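Side-chain contacts in protelomerase (Agrobacterium tumefaciens, PDB 4F43), which generates and protects the hairpin ends of a linear chromosome, here as a fragment that includes the catalytic domain, bound to hairpin DNA: residues Thr151-Tyr156 with Ile178-Gln183; Gly146-Thr151 with Tyr156-Gln161; Ala162-Ala167 with Ala211-Leu216. The protein carries 1 engineered substitution. All blocks are in the same frame, centred on the assembly; numbering follows the deposited sequence.

How the contacts relate
The three contacts sit within the telomere resolvase catalytic domain and illustrate how one core is built from different chemistries. Contacts 1 and 2 are buried and lie close together, with centres about 6 Å apart; both draw on helix 155-161 and share Thr151 and Tyr156. Contact 2 is aliphatic packing between consecutive helices, whereas contact 1 sets an arginine on a ring where the connecting turn meets strand 177-180. Contact 3 is only partly buried, and joins the chain that follows helix 155-161 to helix 206-217 by an aromatic pair and a hydroxyl-to-carbonyl hydrogen bond. Phe164 of contact 3 packs on Phe180 and Ile178 of contact 1. The DNA touches segments of the first two.

Contact 1. Residues Thr151-Tyr156 with Ile178-Gln183; sequences TGRAPY and ILFNGQ. Engineered in segment 151-156: Ala154 (natural residue Arg). With nucleotides of chain B.
Arg153, in the turn that joins helix 140-151 to the DNA-facing start of helix 155-161, lies over Phe180 of the antiparallel sheet in the catalytic domain. Its CD sits 3.5 Å from the centroid of the Phe180 ring and 7° off the ring normal, a CH-pi contact centred on the face; the backbone N of Gly182 lies off-centre over the opposite face. The chain bends at chi2 and chi3, and the guanidinium plane stands 56° from the ring; with Arg153 CZ 5.1 Å from the Phe180 centroid, a cation-pi attraction is at most weak. Arg153 NE donates to Thr151 O at 3.2 Å, with the oxygen in the guanidinium plane but the donor well above the carbonyl plane, and Arg153 NH1 binds Ile290 O. Nearby, Ile178 CD1 meets Thr151 OG1 at 3.4 Å; this buried hydroxyl has no polar partner in the model. Beyond the engineered Ala154 (naturally arginine), which holds the N-cap position, Tyr156 N donates to OP1 of DT23 of chain B at 2.7 Å. The arginine's methylenes thus serve the ring while its charged end turns to backbone carbonyls, and the helix start meets a phosphate, whose charge the helix dipole would probably favour.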
loop_
_atom_site.group_PDB
_atom_site.type_symbol
_atom_site.label_atom_id
_atom_site.label_comp_id
_atom_site.label_asym_id
_atom_site.label_seq_id
_atom_site.Cartn_x
_atom_site.Cartn_y
_atom_site.Cartn_z
ATOM N N THR A 151 -0.611 8.313 12.953
ATOM C CA THR A 151 0.712 7.692 12.896
ATOM C C THR A 151 1.237 7.564 11.466
ATOM O O THR A 151 2.432 7.373 11.252
ATOM C CB THR A 151 0.741 6.312 13.595
ATOM O OG1 THR A 151 2.090 5.975 13.937
ATOM C CG2 THR A 151 0.169 5.236 12.693
ATOM N N GLY A 152 0.336 7.661 10.494
ATOM C CA GLY A 152 0.721 7.713 9.095
ATOM C C GLY A 152 1.045 6.388 8.434
ATOM O O GLY A 152 1.513 6.361 7.298
ATOM N N ARG A 153 0.799 5.285 9.133
ATOM C CA ARG A 153 1.036 3.969 8.552
ATOM C C ARG A 153 -0.042 3.624 7.525
ATOM O O ARG A 153 -1.145 4.172 7.559
ATOM C CB ARG A 153 1.105 2.892 9.639
ATOM C CG ARG A 153 2.208 3.099 10.670
ATOM C CD ARG A 153 3.548 3.392 10.015
ATOM N NE ARG A 153 3.884 4.812 10.060
ATOM C CZ ARG A 153 4.983 5.334 9.526
ATOM N NH1 ARG A 153 5.211 6.637 9.615
ATOM N NH2 ARG A 153 5.852 4.552 8.901
ATOM N N ALA A 154 0.289 2.717 6.612
ATOM C CA ALA A 154 -0.634 2.293 5.566
ATOM C C ALA A 154 -1.758 1.443 6.153
ATOM O O ALA A 154 -1.573 0.800 7.186
ATOM C CB ALA A 154 0.120 1.519 4.490
ATOM N N PRO A 155 -2.934 1.450 5.499
ATOM C CA PRO A 155 -4.096 0.660 5.924
ATOM C C PRO A 155 -3.770 -0.810 6.189
ATOM O O PRO A 155 -4.255 -1.367 7.171
ATOM C CB PRO A 155 -5.044 0.784 4.732
ATOM C CG PRO A 155 -4.741 2.129 4.177
ATOM C CD PRO A 155 -3.258 2.323 4.356
ATOM N N TYR A 156 -2.964 -1.424 5.330
ATOM C CA TYR A 156 -2.575 -2.817 5.524
ATOM C C TYR A 156 -1.760 -2.965 6.806
ATOM O O TYR A 156 -2.035 -3.837 7.633
ATOM C CB TYR A 156 -1.781 -3.329 4.321
ATOM C CG TYR A 156 -1.486 -4.808 4.363
ATOM C CD1 TYR A 156 -2.508 -5.743 4.258
ATOM C CD2 TYR A 156 -0.183 -5.274 4.498
ATOM C CE1 TYR A 156 -2.243 -7.098 4.295
ATOM C CE2 TYR A 156 0.091 -6.628 4.534
ATOM C CZ TYR A 156 -0.942 -7.536 4.432
ATOM O OH TYR A 156 -0.674 -8.884 4.468
ATOM N N ILE A 178 6.548 7.490 18.444
ATOM C CA ILE A 178 6.402 6.103 18.878
ATOM C C ILE A 178 7.291 5.185 18.042
ATOM O O ILE A 178 8.009 5.645 17.156
ATOM C CB ILE A 178 4.942 5.623 18.753
ATOM C CG1 ILE A 178 4.501 5.625 17.287
ATOM C CG2 ILE A 178 4.014 6.487 19.595
ATOM C CD1 ILE A 178 3.058 5.209 17.087
ATOM N N LEU A 179 7.242 3.887 18.329
ATOM C CA LEU A 179 7.983 2.901 17.549
ATOM C C LEU A 179 7.028 2.114 16.656
ATOM O O LEU A 179 5.831 2.048 16.927
ATOM C CB LEU A 179 8.759 1.957 18.470
ATOM C CG LEU A 179 9.730 2.609 19.457
ATOM C CD1 LEU A 179 10.454 1.550 20.274
ATOM C CD2 LEU A 179 10.723 3.501 18.728
ATOM N N PHE A 180 7.557 1.518 15.592
ATOM C CA PHE A 180 6.715 0.848 14.606
ATOM C C PHE A 180 7.330 -0.429 14.031
ATOM O O PHE A 180 8.544 -0.518 13.841
ATOM C CB PHE A 180 6.357 1.820 13.477
ATOM C CG PHE A 180 5.750 1.157 12.275
ATOM C CD1 PHE A 180 4.464 0.642 12.326
ATOM C CD2 PHE A 180 6.464 1.054 11.092
ATOM C CE1 PHE A 180 3.906 0.029 11.218
ATOM C CE2 PHE A 180 5.912 0.443 9.981
ATOM C CZ PHE A 180 4.631 -0.070 10.043
ATOM N N ASN A 181 6.471 -1.406 13.754
ATOM C CA ASN A 181 6.870 -2.674 13.154
ATOM C C ASN A 181 5.627 -3.447 12.720
ATOM O O ASN A 181 4.673 -3.565 13.486
ATOM C CB ASN A 181 7.673 -3.504 14.157
ATOM C CG ASN A 181 8.567 -4.530 13.486
ATOM O OD1 ASN A 181 9.171 -4.263 12.447
ATOM N ND2 ASN A 181 8.658 -5.714 14.081
ATOM N N GLY A 182 5.618 -3.961 11.493
ATOM C CA GLY A 182 6.711 -3.785 10.557
ATOM C C GLY A 182 6.241 -3.249 9.219
ATOM O O GLY A 182 5.051 -3.280 8.903
ATOM N N GLN A 183 7.189 -2.760 8.429
ATOM C CA GLN A 183 6.893 -2.145 7.142
ATOM C C GLN A 183 6.327 -3.153 6.143
ATOM O O GLN A 183 6.579 -4.354 6.246
ATOM C CB GLN A 183 8.161 -1.497 6.575
ATOM C CG GLN A 183 7.954 -0.609 5.352
ATOM C CD GLN A 183 7.453 0.780 5.702
ATOM O OE1 GLN A 183 6.813 0.986 6.733
ATOM N NE2 GLN A 183 7.752 1.747 4.843
ATOM P P DT B 23 -2.722 -1.291 1.585
ATOM O OP1 DT B 23 -2.529 -0.521 2.834
ATOM O OP2 DT B 23 -3.582 -2.492 1.584
ATOM O "O5'" DT B 23 -3.265 -0.297 0.456
ATOM C "C5'" DT B 23 -2.651 0.973 0.270
ATOM C "C4'" DT B 23 -3.262 1.700 -0.916
ATOM O "O4'" DT B 23 -3.154 0.864 -2.097
ATOM C "C3'" DT B 23 -4.746 2.038 -0.781
ATOM O "O3'" DT B 23 -4.987 3.349 -1.285
ATOM C "C2'" DT B 23 -5.427 0.983 -1.643
ATOM C "C1'" DT B 23 -4.402 0.863 -2.759
ATOM N N1 DT B 23 -4.529 -0.368 -3.589
ATOM C C2 DT B 23 -4.852 -0.229 -4.918
ATOM O O2 DT B 23 -5.041 0.850 -5.447
ATOM N N3 DT B 23 -4.947 -1.405 -5.610
ATOM C C4 DT B 23 -4.758 -2.683 -5.126
ATOM O O4 DT B 23 -4.872 -3.672 -5.847
ATOM C C5 DT B 23 -4.421 -2.762 -3.726
ATOM C C7 DT B 23 -4.189 -4.093 -3.075
ATOM C C6 DT B 23 -4.325 -1.616 -3.036
ATOM P P DT B 22 2.534 -6.094 0.591
ATOM O OP1 DT B 22 3.779 -6.247 1.378
ATOM O OP2 DT B 22 1.565 -7.210 0.520
ATOM O "O5'" DT B 22 1.756 -4.798 1.123
ATOM C "C5'" DT B 22 0.391 -4.566 0.777
ATOM C "C4'" DT B 22 0.234 -3.294 -0.037
ATOM O "O4'" DT B 22 0.466 -3.593 -1.433
ATOM C "C3'" DT B 22 -1.156 -2.670 -0.015
ATOM O "O3'" DT B 22 -1.272 -1.723 1.042
ATOM C "C2'" DT B 22 -1.261 -1.977 -1.369
ATOM C "C1'" DT B 22 -0.131 -2.572 -2.204
ATOM N N1 DT B 22 -0.599 -3.128 -3.510
ATOM C C2 DT B 22 -0.980 -2.258 -4.505
ATOM O O2 DT B 22 -0.956 -1.045 -4.389
ATOM N N3 DT B 22 -1.392 -2.860 -5.665
ATOM C C4 DT B 22 -1.465 -4.213 -5.931
ATOM O O4 DT B 22 -1.853 -4.644 -7.015
ATOM C C5 DT B 22 -1.053 -5.067 -4.845
ATOM C C7 DT B 22 -1.086 -6.558 -5.005
ATOM C C6 DT B 22 -0.647 -4.494 -3.703
#

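Contact 2. Residues Gly146-Thr151 with Tyr156-Gln161; sequences GLIGMT and YEVFTQ. With nucleotides of chain B.
Helices 146-151 and 156-161 run at 125° to each other, their axes 9.9 Å apart at closest approach, and Ile148 and Val158 form the nearest backbone pair. They belong to two consecutive helices of the catalytic domain, joined by a short turn whose far end meets the DNA. Val158 works as the wedge: its CB points to helix 146-151 and its two methyls divide the work. CG1, anti to the backbone N (chi1 170°), meets Leu147 CB at 4.0 Å, while CG2, beside the backbone N, approaches Ile148 CG1 at 3.8 Å. Ile148 leans across Val158 at a slant and extends further, its chi2 of 179° sending CD1 to Phe159 CE2 at 4.1 Å; there the two side chains meet at about a right angle. All four residues are buried, and the interface has no hydrogen bond between the helices. Phe159 continues the apolar layer by stacking edge-to-face with Trp225, and Leu147 does so by touching Val209 and Leu216 of helix 206-217. The carboxylate of Glu157 serves other neighbours: Glu157 OE1 accepts from Ala154 N, the side-chain-to-backbone half of a capping box, and Glu157 OE2 accepts from Ala184 N. Away from Val158, the Tyr156 ring runs beside the DNA, where Tyr156 CD2 comes to 3.8 Å from C5' of DT22 of chain B.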
loop_
_atom_site.group_PDB
_atom_site.type_symbol
_atom_site.label_atom_id
_atom_site.label_comp_id
_atom_site.label_asym_id
_atom_site.label_seq_id
_atom_site.Cartn_x
_atom_site.Cartn_y
_atom_site.Cartn_z
ATOM N N GLY A 146 -8.410 6.870 12.137
ATOM C CA GLY A 146 -7.729 7.851 12.960
ATOM C C GLY A 146 -6.265 7.511 13.150
ATOM O O GLY A 146 -5.412 8.396 13.209
ATOM N N LEU A 147 -5.975 6.216 13.242
ATOM C CA LEU A 147 -4.604 5.746 13.387
ATOM C C LEU A 147 -3.813 6.021 12.113
ATOM O O LEU A 147 -2.646 6.399 12.173
ATOM C CB LEU A 147 -4.584 4.253 13.720
ATOM C CG LEU A 147 -3.696 3.831 14.891
ATOM C CD1 LEU A 147 -3.819 4.822 16.033
ATOM C CD2 LEU A 147 -4.080 2.437 15.358
ATOM N N ILE A 148 -4.455 5.833 10.964
ATOM C CA ILE A 148 -3.837 6.157 9.683
ATOM C C ILE A 148 -3.532 7.648 9.616
ATOM O O ILE A 148 -2.461 8.053 9.163
ATOM C CB ILE A 148 -4.744 5.775 8.495
ATOM C CG1 ILE A 148 -4.986 4.267 8.467
ATOM C CG2 ILE A 148 -4.129 6.231 7.180
ATOM C CD1 ILE A 148 -5.898 3.815 7.348
ATOM N N GLY A 149 -4.476 8.460 10.078
ATOM C CA GLY A 149 -4.307 9.902 10.052
ATOM C C GLY A 149 -3.233 10.407 10.999
ATOM O O GLY A 149 -2.552 11.389 10.705
ATOM N N MET A 150 -3.073 9.729 12.132
ATOM C CA MET A 150 -2.159 10.187 13.178
ATOM C C MET A 150 -0.739 9.633 13.056
ATOM O O MET A 150 0.230 10.393 13.064
ATOM C CB MET A 150 -2.727 9.869 14.564
ATOM C CG MET A 150 -3.969 10.672 14.940
ATOM S SD MET A 150 -3.643 12.416 15.280
ATOM C CE MET A 150 -4.131 13.181 13.736
ATOM N N THR A 151 -0.611 8.313 12.953
ATOM C CA THR A 151 0.712 7.692 12.896
ATOM C C THR A 151 1.237 7.564 11.466
ATOM O O THR A 151 2.432 7.373 11.252
ATOM C CB THR A 151 0.741 6.312 13.595
ATOM O OG1 THR A 151 2.090 5.975 13.937
ATOM C CG2 THR A 151 0.169 5.236 12.693
ATOM N N TYR A 156 -2.964 -1.424 5.330
ATOM C CA TYR A 156 -2.575 -2.817 5.524
ATOM C C TYR A 156 -1.760 -2.965 6.806
ATOM O O TYR A 156 -2.035 -3.837 7.633
ATOM C CB TYR A 156 -1.781 -3.329 4.321
ATOM C CG TYR A 156 -1.486 -4.808 4.363
ATOM C CD1 TYR A 156 -2.508 -5.743 4.258
ATOM C CD2 TYR A 156 -0.183 -5.274 4.498
ATOM C CE1 TYR A 156 -2.243 -7.098 4.295
ATOM C CE2 TYR A 156 0.091 -6.628 4.534
ATOM C CZ TYR A 156 -0.942 -7.536 4.432
ATOM O OH TYR A 156 -0.674 -8.884 4.468
ATOM N N GLU A 157 -0.768 -2.093 6.965
ATOM C CA GLU A 157 0.068 -2.081 8.158
ATOM C C GLU A 157 -0.773 -1.856 9.409
ATOM O O GLU A 157 -0.685 -2.617 10.370
ATOM C CB GLU A 157 1.132 -0.988 8.051
ATOM C CG GLU A 157 2.088 -1.153 6.881
ATOM C CD GLU A 157 2.971 0.064 6.677
ATOM O OE1 GLU A 157 2.655 1.129 7.247
ATOM O OE2 GLU A 157 3.979 -0.047 5.949
ATOM N N VAL A 158 -1.594 -0.809 9.379
ATOM C CA VAL A 158 -2.434 -0.436 10.515
ATOM C C VAL A 158 -3.389 -1.548 10.937
ATOM O O VAL A 158 -3.395 -1.967 12.094
ATOM C CB VAL A 158 -3.264 0.836 10.215
ATOM C CG1 VAL A 158 -4.303 1.067 11.303
ATOM C CG2 VAL A 158 -2.360 2.047 10.075
ATOM N N PHE A 159 -4.192 -2.027 9.994
ATOM C CA PHE A 159 -5.234 -2.999 10.305
ATOM C C PHE A 159 -4.717 -4.419 10.536
ATOM O O PHE A 159 -5.322 -5.182 11.289
ATOM C CB PHE A 159 -6.304 -3.019 9.209
ATOM C CG PHE A 159 -7.172 -1.790 9.180
ATOM C CD1 PHE A 159 -8.135 -1.585 10.152
ATOM C CD2 PHE A 159 -7.036 -0.852 8.173
ATOM C CE1 PHE A 159 -8.938 -0.463 10.125
ATOM C CE2 PHE A 159 -7.834 0.271 8.139
ATOM C CZ PHE A 159 -8.787 0.466 9.118
ATOM N N THR A 160 -3.609 -4.783 9.895
ATOM C CA THR A 160 -3.197 -6.186 9.897
ATOM C C THR A 160 -1.911 -6.530 10.654
ATOM O O THR A 160 -1.814 -7.612 11.233
ATOM C CB THR A 160 -3.095 -6.751 8.462
ATOM O OG1 THR A 160 -1.997 -6.137 7.778
ATOM C CG2 THR A 160 -4.379 -6.490 7.690
ATOM N N GLN A 161 -0.924 -5.640 10.655
ATOM C CA GLN A 161 0.395 -6.030 11.154
ATOM C C GLN A 161 1.244 -4.919 11.776
ATOM O O GLN A 161 2.471 -4.955 11.684
ATOM C CB GLN A 161 1.185 -6.715 10.035
ATOM C CG GLN A 161 1.317 -5.876 8.774
ATOM C CD GLN A 161 1.992 -6.626 7.645
ATOM O OE1 GLN A 161 2.096 -7.853 7.674
ATOM N NE2 GLN A 161 2.460 -5.892 6.641
ATOM P P DT B 23 -2.722 -1.291 1.585
ATOM O OP1 DT B 23 -2.529 -0.521 2.834
ATOM O OP2 DT B 23 -3.582 -2.492 1.584
ATOM O "O5'" DT B 23 -3.265 -0.297 0.456
ATOM C "C5'" DT B 23 -2.651 0.973 0.270
ATOM C "C4'" DT B 23 -3.262 1.700 -0.916
ATOM O "O4'" DT B 23 -3.154 0.864 -2.097
ATOM C "C3'" DT B 23 -4.746 2.038 -0.781
ATOM O "O3'" DT B 23 -4.987 3.349 -1.285
ATOM C "C2'" DT B 23 -5.427 0.983 -1.643
ATOM C "C1'" DT B 23 -4.402 0.863 -2.759
ATOM N N1 DT B 23 -4.529 -0.368 -3.589
ATOM C C2 DT B 23 -4.852 -0.229 -4.918
ATOM O O2 DT B 23 -5.041 0.850 -5.447
ATOM N N3 DT B 23 -4.947 -1.405 -5.610
ATOM C C4 DT B 23 -4.758 -2.683 -5.126
ATOM O O4 DT B 23 -4.872 -3.672 -5.847
ATOM C C5 DT B 23 -4.421 -2.762 -3.726
ATOM C C7 DT B 23 -4.189 -4.093 -3.075
ATOM C C6 DT B 23 -4.325 -1.616 -3.036
ATOM P P DT B 22 2.534 -6.094 0.591
ATOM O OP1 DT B 22 3.779 -6.247 1.378
ATOM O OP2 DT B 22 1.565 -7.210 0.520
ATOM O "O5'" DT B 22 1.756 -4.798 1.123
ATOM C "C5'" DT B 22 0.391 -4.566 0.777
ATOM C "C4'" DT B 22 0.234 -3.294 -0.037
ATOM O "O4'" DT B 22 0.466 -3.593 -1.433
ATOM C "C3'" DT B 22 -1.156 -2.670 -0.015
ATOM O "O3'" DT B 22 -1.272 -1.723 1.042
ATOM C "C2'" DT B 22 -1.261 -1.977 -1.369
ATOM C "C1'" DT B 22 -0.131 -2.572 -2.204
ATOM N N1 DT B 22 -0.599 -3.128 -3.510
ATOM C C2 DT B 22 -0.980 -2.258 -4.505
ATOM O O2 DT B 22 -0.956 -1.045 -4.389
ATOM N N3 DT B 22 -1.392 -2.860 -5.665
ATOM C C4 DT B 22 -1.465 -4.213 -5.931
ATOM O O4 DT B 22 -1.853 -4.644 -7.015
ATOM C C5 DT B 22 -1.053 -5.067 -4.845
ATOM C C7 DT B 22 -1.086 -6.558 -5.005
ATOM C C6 DT B 22 -0.647 -4.494 -3.703
#

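Contact 3. Residues Ala162-Ala167 with Ala211-Leu216; sequences AEFSPA and AAYKRL
Tyr213 OH donates a hydrogen bond to Ala162 O over a modelled 2.5 Å, a very short separation whose exact value is doubtful although the pairing of donor and acceptor is clear. The tyrosine reaches this carbonyl because CG stands anti to the backbone N (chi1 167°), carrying the ring from helix 211-216 across to the chain that leaves helix 155-161. The oxygen lies obliquely to the ring. The hydroxyl also comes to 3.5 Å from Glu163 CA, and Ala162 CB packs loosely on Tyr213 CE1 at 4.4 Å. One face of the same ring receives Phe164 in a T-shaped (edge-to-face) stack: the centroids are 5.0 Å apart, the planes are turned 80° against each other, and Phe164 CD2 sits 3.4 Å from Tyr213 CD1, toward the rim of the tyrosine ring. The pair lies where a helix packs beside the entry into an antiparallel sheet. Phe164 immediately precedes strand 165-169, whose Ser165 bonds through its backbone to Leu179 of the next strand, and its ring also packs on Ile178, Leu147 and Thr151, so that sheet and helix 140-151 share one aromatic group. Glu163, by contrast, points its CB away from helix 211-216 and is exposed; its OE2 accepts a weak hydrogen bond from Asn181 ND2. The nearest atom of this contact is about 11 Å from the DNA.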
loop_
_atom_site.group_PDB
_atom_site.type_symbol
_atom_site.label_atom_id
_atom_site.label_comp_id
_atom_site.label_asym_id
_atom_site.label_seq_id
_atom_site.Cartn_x
_atom_site.Cartn_y
_atom_site.Cartn_z
ATOM N N ALA A 162 0.604 -3.948 12.418
ATOM C CA ALA A 162 1.343 -2.888 13.095
ATOM C C ALA A 162 1.659 -3.262 14.540
ATOM O O ALA A 162 0.866 -3.926 15.207
ATOM C CB ALA A 162 0.573 -1.577 13.042
ATOM N N GLU A 163 2.825 -2.835 15.015
ATOM C CA GLU A 163 3.220 -3.056 16.404
ATOM C C GLU A 163 3.780 -1.773 17.001
ATOM O O GLU A 163 4.992 -1.568 17.026
ATOM C CB GLU A 163 4.267 -4.165 16.510
ATOM C CG GLU A 163 3.844 -5.498 15.919
ATOM C CD GLU A 163 5.015 -6.441 15.723
ATOM O OE1 GLU A 163 4.837 -7.488 15.066
ATOM O OE2 GLU A 163 6.116 -6.133 16.227
ATOM N N PHE A 164 2.891 -0.910 17.480
ATOM C CA PHE A 164 3.308 0.361 18.061
ATOM C C PHE A 164 3.734 0.197 19.515
ATOM O O PHE A 164 3.038 -0.433 20.310
ATOM C CB PHE A 164 2.192 1.401 17.945
ATOM C CG PHE A 164 1.686 1.590 16.543
ATOM C CD1 PHE A 164 2.510 2.110 15.558
ATOM C CD2 PHE A 164 0.387 1.253 16.212
ATOM C CE1 PHE A 164 2.047 2.287 14.268
ATOM C CE2 PHE A 164 -0.082 1.427 14.924
ATOM C CZ PHE A 164 0.749 1.945 13.950
ATOM N N SER A 165 4.882 0.773 19.855
ATOM C CA SER A 165 5.445 0.648 21.195
ATOM C C SER A 165 6.059 1.974 21.647
ATOM O O SER A 165 6.475 2.779 20.813
ATOM C CB SER A 165 6.483 -0.479 21.226
ATOM O OG SER A 165 7.421 -0.342 20.176
ATOM N N PRO A 166 6.107 2.211 22.970
ATOM C CA PRO A 166 6.595 3.486 23.513
ATOM C C PRO A 166 8.046 3.792 23.147
ATOM O O PRO A 166 8.913 2.924 23.251
ATOM C CB PRO A 166 6.464 3.295 25.030
ATOM C CG PRO A 166 6.412 1.817 25.232
ATOM C CD PRO A 166 5.682 1.294 24.040
ATOM N N ALA A 167 8.290 5.027 22.722
ATOM C CA ALA A 167 9.631 5.475 22.362
ATOM C C ALA A 167 10.216 6.348 23.466
ATOM O O ALA A 167 9.609 7.341 23.864
ATOM C CB ALA A 167 9.598 6.235 21.047
ATOM N N ALA A 211 -3.089 3.890 23.343
ATOM C CA ALA A 211 -4.354 3.436 23.906
ATOM C C ALA A 211 -5.316 2.985 22.808
ATOM O O ALA A 211 -5.896 1.898 22.884
ATOM C CB ALA A 211 -4.985 4.534 24.744
ATOM N N ALA A 212 -5.474 3.824 21.787
ATOM C CA ALA A 212 -6.380 3.528 20.679
ATOM C C ALA A 212 -5.976 2.255 19.942
ATOM O O ALA A 212 -6.827 1.480 19.510
ATOM C CB ALA A 212 -6.436 4.699 19.717
ATOM N N TYR A 213 -4.671 2.053 19.802
ATOM C CA TYR A 213 -4.145 0.855 19.161
ATOM C C TYR A 213 -4.388 -0.373 20.031
ATOM O O TYR A 213 -4.778 -1.435 19.532
ATOM C CB TYR A 213 -2.652 1.015 18.873
ATOM C CG TYR A 213 -1.958 -0.275 18.501
ATOM C CD1 TYR A 213 -2.117 -0.836 17.240
ATOM C CD2 TYR A 213 -1.142 -0.931 19.413
ATOM C CE1 TYR A 213 -1.483 -2.015 16.900
ATOM C CE2 TYR A 213 -0.504 -2.111 19.082
ATOM C CZ TYR A 213 -0.678 -2.649 17.824
ATOM O OH TYR A 213 -0.046 -3.823 17.488
ATOM N N LYS A 214 -4.161 -0.219 21.332
ATOM C CA LYS A 214 -4.362 -1.311 22.277
ATOM C C LYS A 214 -5.825 -1.740 22.293
ATOM O O LYS A 214 -6.136 -2.916 22.484
ATOM C CB LYS A 214 -3.911 -0.902 23.680
ATOM C CG LYS A 214 -3.608 -2.076 24.592
ATOM C CD LYS A 214 -2.501 -2.941 24.009
ATOM C CE LYS A 214 -2.212 -4.145 24.890
ATOM N NZ LYS A 214 -1.153 -5.013 24.306
ATOM N N ARG A 215 -6.720 -0.778 22.086
ATOM C CA ARG A 215 -8.144 -1.075 21.977
ATOM C C ARG A 215 -8.458 -1.729 20.636
ATOM O O ARG A 215 -9.278 -2.643 20.557
ATOM C CB ARG A 215 -8.970 0.201 22.138
ATOM C CG ARG A 215 -8.919 0.808 23.529
ATOM C CD ARG A 215 -9.566 2.179 23.541
ATOM N NE ARG A 215 -10.940 2.135 23.050
ATOM C CZ ARG A 215 -11.544 3.146 22.434
ATOM N NH1 ARG A 215 -10.892 4.281 22.225
ATOM N NH2 ARG A 215 -12.798 3.019 22.021
ATOM N N LEU A 216 -7.800 -1.246 19.587
ATOM C CA LEU A 216 -7.993 -1.761 18.235
ATOM C C LEU A 216 -7.651 -3.242 18.140
ATOM O O LEU A 216 -8.382 -4.019 17.527
ATOM C CB LEU A 216 -7.128 -0.978 17.244
ATOM C CG LEU A 216 -6.988 -1.574 15.840
ATOM C CD1 LEU A 216 -8.240 -1.328 15.007
ATOM C CD2 LEU A 216 -5.751 -1.029 15.141
#